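Local coordinates for uncharacterized protein (Acinetobacter baumannii, PDB 4PAR) that probably cleaves DNA containing 5-hydroxymethylcytosine, joining a Vsr-like endonuclease domain to an SRA-like domain that would recognise the modified base, at residues F[175-187]-F[305-317]. The protein carries 3 engineered substitutions. Sequence-based numbering, arbitrary orientation.
Engineered in segment 305-317: Ser309 (natural residue Cys).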
loop_
_atom_site.group_PDB
_atom_site.type_symbol
_atom_site.label_atom_id
_atom_site.label_comp_id
_atom_site.label_asym_id
_atom_site.label_seq_id
_atom_site.Cartn_x
_atom_site.Cartn_y
_atom_site.Cartn_z
ATOM N N GLN F 175 18.140 -0.872 -29.975
ATOM C CA GLN F 175 19.238 -0.916 -30.936
ATOM C C GLN F 175 19.558 -2.347 -31.348
ATOM O O GLN F 175 19.875 -2.619 -32.505
ATOM C CB GLN F 175 20.483 -0.246 -30.351
ATOM C CG GLN F 175 21.671 -0.202 -31.302
ATOM C CD GLN F 175 21.362 0.533 -32.594
ATOM O OE1 GLN F 175 20.681 1.557 -32.591
ATOM N NE2 GLN F 175 21.860 0.008 -33.706
ATOM N N THR F 176 19.449 -3.262 -30.396
ATOM C CA THR F 176 19.762 -4.659 -30.644
ATOM C C THR F 176 18.755 -5.312 -31.584
ATOM O O THR F 176 19.116 -6.169 -32.391
ATOM C CB THR F 176 19.813 -5.445 -29.334
ATOM O OG1 THR F 176 18.506 -5.473 -28.751
ATOM C CG2 THR F 176 20.782 -4.780 -28.369
ATOM N N TYR F 177 17.492 -4.912 -31.475
ATOM C CA TYR F 177 16.449 -5.451 -32.342
ATOM C C TYR F 177 16.486 -4.796 -33.720
ATOM O O TYR F 177 16.095 -5.406 -34.718
ATOM C CB TYR F 177 15.070 -5.278 -31.704
ATOM C CG TYR F 177 14.856 -6.161 -30.497
ATOM C CD1 TYR F 177 14.720 -7.537 -30.634
ATOM C CD2 TYR F 177 14.791 -5.620 -29.220
ATOM C CE1 TYR F 177 14.526 -8.349 -29.531
ATOM C CE2 TYR F 177 14.597 -6.424 -28.111
ATOM C CZ TYR F 177 14.465 -7.787 -28.272
ATOM O OH TYR F 177 14.274 -8.590 -27.172
ATOM N N ILE F 178 16.950 -3.551 -33.771
ATOM C CA ILE F 178 17.204 -2.906 -35.054
ATOM C C ILE F 178 18.323 -3.663 -35.770
ATOM O O ILE F 178 18.229 -3.947 -36.962
ATOM C CB ILE F 178 17.586 -1.422 -34.888
ATOM C CG1 ILE F 178 16.405 -0.627 -34.326
ATOM C CG2 ILE F 178 18.026 -0.834 -36.215
ATOM C CD1 ILE F 178 16.756 0.792 -33.924
ATOM N N ASP F 179 19.368 -4.006 -35.020
ATOM C CA ASP F 179 20.493 -4.780 -35.544
ATOM C C ASP F 179 20.084 -6.185 -35.976
ATOM O O ASP F 179 20.586 -6.710 -36.968
ATOM C CB ASP F 179 21.604 -4.879 -34.496
ATOM C CG ASP F 179 22.228 -3.537 -34.179
ATOM O OD1 ASP F 179 21.742 -2.511 -34.704
ATOM O OD2 ASP F 179 23.197 -3.510 -33.391
ATOM N N LEU F 180 19.187 -6.798 -35.214
ATOM C CA LEU F 180 18.715 -8.140 -35.528
ATOM C C LEU F 180 17.916 -8.101 -36.823
ATOM O O LEU F 180 18.010 -9.002 -37.658
ATOM C CB LEU F 180 17.869 -8.701 -34.381
ATOM C CG LEU F 180 17.426 -10.163 -34.488
ATOM C CD1 LEU F 180 18.629 -11.084 -34.639
ATOM C CD2 LEU F 180 16.590 -10.564 -33.277
ATOM N N GLY F 181 17.141 -7.036 -36.985
ATOM C CA GLY F 181 16.353 -6.844 -38.185
ATOM C C GLY F 181 14.882 -7.155 -38.001
ATOM O O GLY F 181 14.051 -6.702 -38.785
ATOM N N ARG F 182 14.547 -7.920 -36.968
ATOM C CA ARG F 182 13.156 -8.307 -36.764
ATOM C C ARG F 182 12.750 -8.445 -35.301
ATOM O O ARG F 182 13.588 -8.564 -34.406
ATOM C CB ARG F 182 12.863 -9.622 -37.486
ATOM C CG ARG F 182 13.748 -10.784 -37.068
ATOM C CD ARG F 182 13.267 -12.071 -37.716
ATOM N NE ARG F 182 14.338 -13.048 -37.887
ATOM C CZ ARG F 182 14.226 -14.153 -38.618
ATOM N NH1 ARG F 182 13.090 -14.420 -39.248
ATOM N NH2 ARG F 182 15.251 -14.990 -38.723
ATOM N N ILE F 183 11.440 -8.423 -35.084
ATOM C CA ILE F 183 10.844 -8.647 -33.780
ATOM C C ILE F 183 9.827 -9.772 -33.899
ATOM O O ILE F 183 8.853 -9.670 -34.657
ATOM C CB ILE F 183 10.170 -7.380 -33.235
ATOM C CG1 ILE F 183 11.226 -6.312 -32.939
ATOM C CG2 ILE F 183 9.358 -7.700 -31.990
ATOM C CD1 ILE F 183 10.658 -5.030 -32.382
ATOM N N SER F 184 10.065 -10.842 -33.148
ATOM C CA SER F 184 9.287 -12.068 -33.265
ATOM C C SER F 184 8.629 -12.473 -31.949
ATOM O O SER F 184 9.019 -12.015 -30.877
ATOM C CB SER F 184 10.179 -13.205 -33.767
ATOM O OG SER F 184 9.507 -14.452 -33.705
ATOM N N LEU F 185 7.626 -13.335 -32.043
ATOM C CA LEU F 185 6.953 -13.858 -30.865
ATOM C C LEU F 185 7.805 -14.927 -30.202
ATOM O O LEU F 185 7.748 -15.119 -28.987
ATOM C CB LEU F 185 5.585 -14.427 -31.236
ATOM C CG LEU F 185 4.568 -13.391 -31.709
ATOM C CD1 LEU F 185 3.243 -14.048 -32.036
ATOM C CD2 LEU F 185 4.386 -12.324 -30.649
ATOM N N ALA F 186 8.597 -15.622 -31.011
ATOM C CA ALA F 186 9.503 -16.634 -30.493
ATOM C C ALA F 186 10.587 -15.985 -29.633
ATOM O O ALA F 186 11.066 -16.578 -28.668
ATOM C CB ALA F 186 10.123 -17.421 -31.634
ATOM N N ASP F 187 10.958 -14.760 -29.987
ATOM C CA ASP F 187 11.971 -14.015 -29.249
ATOM C C ASP F 187 11.424 -13.487 -27.932
ATOM O O ASP F 187 12.191 -13.090 -27.056
ATOM C CB ASP F 187 12.503 -12.850 -30.086
ATOM C CG ASP F 187 13.245 -13.310 -31.320
ATOM O OD1 ASP F 187 12.867 -14.359 -31.881
ATOM O OD2 ASP F 187 14.207 -12.624 -31.726
ATOM N N LYS F 305 -7.409 -9.650 -36.997
ATOM C CA LYS F 305 -6.877 -11.006 -37.081
ATOM C C LYS F 305 -5.361 -10.939 -37.232
ATOM O O LYS F 305 -4.848 -10.028 -37.878
ATOM C CB LYS F 305 -7.512 -11.765 -38.252
ATOM C CG LYS F 305 -7.018 -13.195 -38.444
ATOM C CD LYS F 305 -7.619 -13.820 -39.694
ATOM C CE LYS F 305 -7.048 -15.206 -39.953
ATOM N NZ LYS F 305 -5.586 -15.166 -40.233
ATOM N N ARG F 306 -4.641 -11.893 -36.644
ATOM C CA ARG F 306 -3.181 -11.846 -36.684
ATOM C C ARG F 306 -2.635 -12.599 -37.893
ATOM O O ARG F 306 -2.699 -13.829 -37.961
ATOM C CB ARG F 306 -2.585 -12.429 -35.399
ATOM C CG ARG F 306 -1.069 -12.377 -35.354
ATOM C CD ARG F 306 -0.534 -12.981 -34.071
ATOM N NE ARG F 306 -0.641 -14.437 -34.057
ATOM C CZ ARG F 306 -0.402 -15.189 -32.987
ATOM N NH1 ARG F 306 -0.052 -14.618 -31.843
ATOM N NH2 ARG F 306 -0.519 -16.508 -33.059
ATOM N N VAL F 307 -2.106 -11.844 -38.851
ATOM C CA VAL F 307 -1.548 -12.431 -40.060
ATOM C C VAL F 307 -0.035 -12.646 -40.031
ATOM O O VAL F 307 0.498 -13.365 -40.879
ATOM C CB VAL F 307 -1.883 -11.565 -41.287
ATOM C CG1 VAL F 307 -3.384 -11.572 -41.537
ATOM C CG2 VAL F 307 -1.368 -10.145 -41.090
ATOM N N LYS F 308 0.665 -12.057 -39.065
ATOM C CA LYS F 308 2.119 -12.235 -39.030
ATOM C C LYS F 308 2.669 -12.308 -37.610
ATOM O O LYS F 308 2.211 -11.602 -36.717
ATOM C CB LYS F 308 2.824 -11.114 -39.809
ATOM C CG LYS F 308 2.888 -11.343 -41.329
ATOM C CD LYS F 308 3.651 -10.239 -42.069
ATOM C CE LYS F 308 5.161 -10.307 -41.832
ATOM N NZ LYS F 308 5.814 -11.493 -42.463
ATOM N N SER F 309 3.638 -13.194 -37.408
ATOM C CA SER F 309 4.283 -13.350 -36.110
ATOM C C SER F 309 5.626 -12.620 -36.009
ATOM O O SER F 309 6.282 -12.654 -34.966
ATOM C CB SER F 309 4.475 -14.835 -35.798
ATOM O OG SER F 309 3.225 -15.506 -35.750
ATOM N N GLU F 310 6.040 -11.974 -37.096
ATOM C CA GLU F 310 7.329 -11.286 -37.134
ATOM C C GLU F 310 7.221 -9.951 -37.861
ATOM O O GLU F 310 6.521 -9.847 -38.870
ATOM C CB GLU F 310 8.384 -12.163 -37.814
ATOM C CG GLU F 310 8.589 -13.520 -37.155
ATOM C CD GLU F 310 9.590 -14.385 -37.892
ATOM O OE1 GLU F 310 9.904 -14.067 -39.059
ATOM O OE2 GLU F 310 10.063 -15.380 -37.305
ATOM N N VAL F 311 7.909 -8.930 -37.357
ATOM C CA VAL F 311 7.926 -7.639 -38.051
ATOM C C VAL F 311 9.340 -7.074 -38.181
ATOM O O VAL F 311 10.097 -7.031 -37.214
ATOM C CB VAL F 311 7.027 -6.594 -37.347
ATOM C CG1 VAL F 311 5.559 -6.915 -37.573
ATOM C CG2 VAL F 311 7.338 -6.517 -35.862
ATOM N N GLN F 312 9.692 -6.642 -39.388
ATOM C CA GLN F 312 11.013 -6.075 -39.636
ATOM C C GLN F 312 11.154 -4.711 -38.960
ATOM O O GLN F 312 10.172 -3.990 -38.791
ATOM C CB GLN F 312 11.276 -5.969 -41.143
ATOM C CG GLN F 312 10.146 -5.335 -41.944
ATOM C CD GLN F 312 10.401 -5.365 -43.443
ATOM O OE1 GLN F 312 11.382 -5.948 -43.908
ATOM N NE2 GLN F 312 9.516 -4.731 -44.208
ATOM N N THR F 313 12.376 -4.371 -38.555
ATOM C CA THR F 313 12.632 -3.097 -37.889
ATOM C C THR F 313 13.314 -2.100 -38.822
ATOM O O THR F 313 13.677 -2.442 -39.946
ATOM C CB THR F 313 13.507 -3.292 -36.641
ATOM O OG1 THR F 313 14.804 -3.755 -37.036
ATOM C CG2 THR F 313 12.877 -4.313 -35.710
ATOM N N TYR F 314 13.511 -0.873 -38.344
ATOM C CA TYR F 314 14.094 0.181 -39.172
ATOM C C TYR F 314 14.909 1.187 -38.354
ATOM O O TYR F 314 14.541 1.535 -37.235
ATOM C CB TYR F 314 12.995 0.922 -39.944
ATOM C CG TYR F 314 12.163 0.043 -40.859
ATOM C CD1 TYR F 314 12.620 -0.305 -42.125
ATOM C CD2 TYR F 314 10.919 -0.432 -40.458
ATOM C CE1 TYR F 314 11.862 -1.107 -42.964
ATOM C CE2 TYR F 314 10.156 -1.234 -41.290
ATOM C CZ TYR F 314 10.631 -1.568 -42.540
ATOM O OH TYR F 314 9.872 -2.363 -43.369
ATOM N N SER F 315 16.010 1.661 -38.931
ATOM C CA SER F 315 16.861 2.659 -38.286
ATOM C C SER F 315 16.137 4.001 -38.160
ATOM O O SER F 315 15.212 4.274 -38.926
ATOM C CB SER F 315 18.164 2.829 -39.074
ATOM O OG SER F 315 18.884 1.609 -39.142
ATOM N N PRO F 316 16.550 4.839 -37.187
ATOM C CA PRO F 316 15.986 6.184 -37.003
ATOM C C PRO F 316 15.956 7.011 -38.289
ATOM O O PRO F 316 16.865 6.906 -39.113
ATOM C CB PRO F 316 16.926 6.812 -35.974
ATOM C CG PRO F 316 17.374 5.656 -35.154
ATOM C CD PRO F 316 17.501 4.499 -36.113
ATOM N N LYS F 317 14.914 7.824 -38.450
ATOM C CA LYS F 317 14.684 8.550 -39.695
ATOM C C LYS F 317 14.935 10.049 -39.545
ATOM O O LYS F 317 14.335 10.707 -38.696
ATOM C CB LYS F 317 13.252 8.303 -40.183
ATOM C CG LYS F 317 12.982 8.715 -41.622
ATOM C CD LYS F 317 11.624 8.203 -42.084
ATOM C CE LYS F 317 11.430 8.403 -43.579
ATOM N NZ LYS F 317 10.194 7.731 -44.075
#
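With chi1 at 65°, Thr313 has OG1 staggered between N and C on its CA and aims it at the end of helix 174-180, where it donates to Tyr177 O at 3.1 Å. The same chi1 leaves CG2 against Ile183 CG1 at 3.8 Å, the two side chains crossing at about a right angle. Tyr177 O is thus held twice: Gly181 N, in an i-to-i+4 helical bond, comes to one face of the carbonyl plane and Thr313 OG1 to the opposite face. Gly181, with positive phi, then turns the chain out of the helix, and its O receives Thr313 N at 2.9 Å from above the carbonyl plane.

From there strand 182-184 runs antiparallel to 310-312. Ile183 and Val311 form the hydrogen-bonded pair, linked by Ile183 N to Val311 O (2.9 Å) and Val311 N to Ile183 O (3.0 Å); both side chains point to the same face, where Ile183 also packs on Val189 and Phe272, and Ile183 CB lies 4.0 Å from Val311 CG2. On the other face, the Arg182 and Glu310 chains run alongside each other in the same direction. Glu310 OE1 meets the guanidinium edge at Arg182 NH1, 3.2 Å away. This salt-bridge bond is bent at 134° and so weak, and the 76° between the planes rules out a coplanar two-bond pairing. Ser184 OG, beside Glu310 CG, accepts from Ala186 N in an ST turn. Just beyond the strand pair, Leu185 N donates to the O of engineered Ser309, a longer bond than those within the pair, and Leu185 CD1 reaches obliquely to the Arg306 guanidinium.

The pairing adds strand 182-184 to the SRA-like domain's sheet, about 12 Å from the nearest DNA atom. Backbone bonds and the Thr313 hydroxyl hold the helix-to-strand turn to strand 310-312, whereas the solvent-accessible Arg182-Glu310 bridge is probably a weaker addition.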